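Local coordinates for protein endoglucanase A (Clostridium acetobutylicum, PDB 3IK2) that probably hydrolyses internal beta-1,4-glucosidic bonds of cellulose, as a family 44 glycoside hydrolase with a TIM-like barrel, at residues C299-M304 with K448-S453. Residues are numbered along the deposited sequence; the frame is centred on the assembly and turned at random.
Sequences CNKARM and KNYTDS
Lys448 NZ is gripped three times: by Ile424 O, by Gln305 OE1 and by a water, which accepts a hydrogen bond from Lys448 NZ at 2.9 Å. That water donates to Met304 O at 2.5 Å. A long lysine suits this place: bent at chi3 (-86°), it lays Lys448 CD 3.5 Å from Met304 O while its tip spans loop and helix. Asparagine suits the other flank, donating and accepting through one flat group. Asn300 ND2 donates almost straight (165°) to Tyr450 OH, 2.8 Å away and in the amide plane, and also bonds Thr294 O; Asn300 OD1 accepts from Arg303 NH1, above the carbonyl plane. The amide, held at both ends, lies 15° from the phenol plane. Tyrosine offers an accepting hydroxyl and a ring to pack: flexible, apolar Met304 CE lies obliquely 4.0 Å from Tyr450 CD1, and extended Lys301 brings CE to 3.7 Å from Tyr450 CB. Asn449 OD1 accepts from Thr451 N, an Asx turn, and Asp452 N, completing an Asx motif. At this interdomain junction, a loop of the beta-sheet domain, which includes N-terminal strand 2-15, docks on a helix inserted between strands 273-278 and 347-353 of the TIM barrel.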
ATOM      1  N   CYS A 299     -10.089  18.152 -12.636  1.00 11.40           N
ATOM      2  CA  CYS A 299      -9.561  16.837 -12.323  1.00 10.40           C
ATOM      3  C   CYS A 299      -8.370  16.972 -11.339  1.00  9.64           C
ATOM      4  O   CYS A 299      -8.328  16.253 -10.339  1.00  8.93           O
ATOM      5  CB  CYS A 299      -9.198  16.061 -13.595  1.00 10.03           C
ATOM      6  SG  CYS A 299      -8.862  14.308 -13.329  1.00 11.21           S
ATOM      7  N   ASN A 300      -7.438  17.901 -11.612  1.00  8.90           N
ATOM      8  CA  ASN A 300      -6.321  18.164 -10.688  1.00  8.73           C
ATOM      9  C   ASN A 300      -6.801  18.484  -9.266  1.00  9.16           C
ATOM     10  O   ASN A 300      -6.230  17.992  -8.246  1.00  8.42           O
ATOM     11  CB  ASN A 300      -5.396  19.258 -11.197  1.00  8.51           C
ATOM     12  CG  ASN A 300      -4.754  18.938 -12.554  1.00  8.84           C
ATOM     13  OD1 ASN A 300      -4.765  17.810 -13.020  1.00  8.38           O
ATOM     14  ND2 ASN A 300      -4.135  19.957 -13.163  1.00  9.20           N
ATOM     15  N   LYS A 301      -7.876  19.265  -9.195  1.00  8.77           N
ATOM     16  CA  LYS A 301      -8.459  19.689  -7.906  1.00  9.26           C
ATOM     17  C   LYS A 301      -9.082  18.533  -7.142  1.00  9.17           C
ATOM     18  O   LYS A 301      -8.833  18.365  -5.958  1.00  9.48           O
ATOM     19  CB  LYS A 301      -9.498  20.802  -8.107  1.00  8.97           C
ATOM     20  CG  LYS A 301      -8.862  22.120  -8.353  1.00 10.68           C
ATOM     21  CD  LYS A 301      -9.858  23.187  -8.787  1.00 14.59           C
ATOM     22  CE  LYS A 301      -9.143  24.519  -8.912  1.00 16.35           C
ATOM     23  NZ  LYS A 301      -9.983  25.555  -9.577  1.00 17.36           N
ATOM     24  N   ALA A 302      -9.916  17.761  -7.831  1.00  9.06           N
ATOM     25  CA  ALA A 302     -10.487  16.555  -7.284  1.00  9.03           C
ATOM     26  C   ALA A 302      -9.414  15.601  -6.769  1.00  9.47           C
ATOM     27  O   ALA A 302      -9.655  14.885  -5.775  1.00 10.20           O
ATOM     28  CB  ALA A 302     -11.338  15.862  -8.345  1.00  9.04           C
ATOM     29  N   ARG A 303      -8.262  15.566  -7.457  1.00  9.13           N
ATOM     30  CA  ARG A 303      -7.151  14.676  -7.107  1.00  9.30           C
ATOM     31  C   ARG A 303      -6.639  14.948  -5.703  1.00  9.20           C
ATOM     32  O   ARG A 303      -6.517  14.036  -4.903  1.00  9.74           O
ATOM     33  CB  ARG A 303      -6.006  14.786  -8.129  1.00  8.85           C
ATOM     34  CG  ARG A 303      -4.743  13.974  -7.796  1.00 10.47           C
ATOM     35  CD  ARG A 303      -3.684  13.982  -8.933  1.00  9.05           C
ATOM     36  NE  ARG A 303      -4.240  13.440 -10.160  1.00  8.42           N
ATOM     37  CZ  ARG A 303      -4.478  14.147 -11.268  1.00 11.10           C
ATOM     38  NH1 ARG A 303      -4.183  15.447 -11.321  1.00 12.28           N
ATOM     39  NH2 ARG A 303      -5.009  13.549 -12.332  1.00 10.23           N
ATOM     40  N   MET A 304      -6.353  16.217  -5.411  1.00  9.95           N
ATOM     41  CA  MET A 304      -5.859  16.652  -4.094  1.00  8.92           C
ATOM     42  C   MET A 304      -6.894  16.523  -2.993  1.00  8.67           C
ATOM     43  O   MET A 304      -6.537  16.322  -1.851  1.00  8.23           O
ATOM     44  CB  MET A 304      -5.344  18.098  -4.179  1.00  9.48           C
ATOM     45  CG  MET A 304      -4.218  18.276  -5.200  1.00  7.46           C
ATOM     46  SD  MET A 304      -3.621  19.986  -5.285  1.00  8.24           S
ATOM     47  CE  MET A 304      -4.889  20.750  -6.327  1.00  7.15           C
ATOM     48  N   LYS A 448      -3.571  23.204  -0.819  1.00 11.91           N
ATOM     49  CA  LYS A 448      -4.208  22.573  -1.985  1.00 12.39           C
ATOM     50  C   LYS A 448      -4.888  23.609  -2.918  1.00 11.45           C
ATOM     51  O   LYS A 448      -5.372  23.257  -3.995  1.00 10.95           O
ATOM     52  CB  LYS A 448      -5.224  21.463  -1.576  1.00 12.30           C
ATOM     53  CG  LYS A 448      -4.715  20.367  -0.601  1.00 14.45           C
ATOM     54  CD  LYS A 448      -5.808  19.349  -0.178  1.00 13.16           C
ATOM     55  CE  LYS A 448      -6.618  19.839   1.031  1.00 17.36           C
ATOM     56  NZ  LYS A 448      -7.734  18.905   1.448  1.00 15.38           N
ATOM     57  N   ASN A 449      -4.918  24.873  -2.506  1.00 10.12           N
ATOM     58  CA  ASN A 449      -5.536  25.901  -3.322  1.00 10.64           C
ATOM     59  C   ASN A 449      -4.752  26.148  -4.604  1.00 10.40           C
ATOM     60  O   ASN A 449      -3.507  26.186  -4.616  1.00  9.76           O
ATOM     61  CB  ASN A 449      -5.795  27.220  -2.557  1.00 10.14           C
ATOM     62  CG  ASN A 449      -6.840  28.089  -3.253  1.00 10.53           C
ATOM     63  OD1 ASN A 449      -6.551  28.791  -4.232  1.00  7.59           O
ATOM     64  ND2 ASN A 449      -8.067  28.018  -2.767  1.00  9.20           N
ATOM     65  N   TYR A 450      -5.501  26.296  -5.690  1.00 10.84           N
ATOM     66  CA  TYR A 450      -4.887  26.376  -7.004  1.00 10.51           C
ATOM     67  C   TYR A 450      -4.282  27.744  -7.278  1.00 11.18           C
ATOM     68  O   TYR A 450      -3.441  27.863  -8.162  1.00 11.11           O
ATOM     69  CB  TYR A 450      -5.903  26.040  -8.097  1.00 10.68           C
ATOM     70  CG  TYR A 450      -5.334  25.100  -9.121  1.00  9.12           C
ATOM     71  CD1 TYR A 450      -5.395  23.721  -8.926  1.00  6.37           C
ATOM     72  CD2 TYR A 450      -4.719  25.581 -10.268  1.00  8.00           C
ATOM     73  CE1 TYR A 450      -4.853  22.852  -9.832  1.00  5.63           C
ATOM     74  CE2 TYR A 450      -4.176  24.716 -11.195  1.00  8.34           C
ATOM     75  CZ  TYR A 450      -4.250  23.349 -10.967  1.00  7.84           C
ATOM     76  OH  TYR A 450      -3.720  22.468 -11.893  1.00 12.12           O
ATOM     77  N   THR A 451      -4.726  28.778  -6.550  1.00 11.46           N
ATOM     78  CA  THR A 451      -4.368  30.155  -6.905  1.00 12.10           C
ATOM     79  C   THR A 451      -3.984  31.064  -5.720  1.00 12.32           C
ATOM     80  O   THR A 451      -3.225  32.018  -5.883  1.00 12.48           O
ATOM     81  CB  THR A 451      -5.535  30.828  -7.713  1.00 12.52           C
ATOM     82  OG1 THR A 451      -6.695  30.938  -6.878  1.00 12.59           O
ATOM     83  CG2 THR A 451      -5.890  29.995  -8.934  1.00 12.80           C
ATOM     84  N   ASP A 452      -4.524  30.782  -4.537  1.00 12.60           N
ATOM     85  CA  ASP A 452      -4.372  31.676  -3.379  1.00 12.96           C
ATOM     86  C   ASP A 452      -3.331  31.179  -2.376  1.00 12.81           C
ATOM     87  O   ASP A 452      -3.136  29.986  -2.204  1.00 12.60           O
ATOM     88  CB  ASP A 452      -5.710  31.813  -2.647  1.00 13.84           C
ATOM     89  CG  ASP A 452      -6.823  32.368  -3.535  1.00 16.69           C
ATOM     90  OD1 ASP A 452      -6.528  32.974  -4.597  1.00 19.54           O
ATOM     91  OD2 ASP A 452      -8.005  32.181  -3.153  1.00 19.46           O
ATOM     92  N   SER A 453      -2.659  32.101  -1.712  1.00 12.88           N
ATOM     93  CA  SER A 453      -1.678  31.723  -0.713  1.00 14.01           C
ATOM     94  C   SER A 453      -2.411  31.621   0.625  1.00 13.88           C
ATOM     95  O   SER A 453      -3.525  32.143   0.782  1.00 12.92           O
ATOM     96  CB  SER A 453      -0.511  32.739  -0.685  1.00 14.19           C
ATOM     97  OG  SER A 453      -1.006  34.010  -0.283  1.00 18.09           O
TER
HETATM   98  O   HOH W   1      -6.891  16.255   0.604  1.00  6.11           O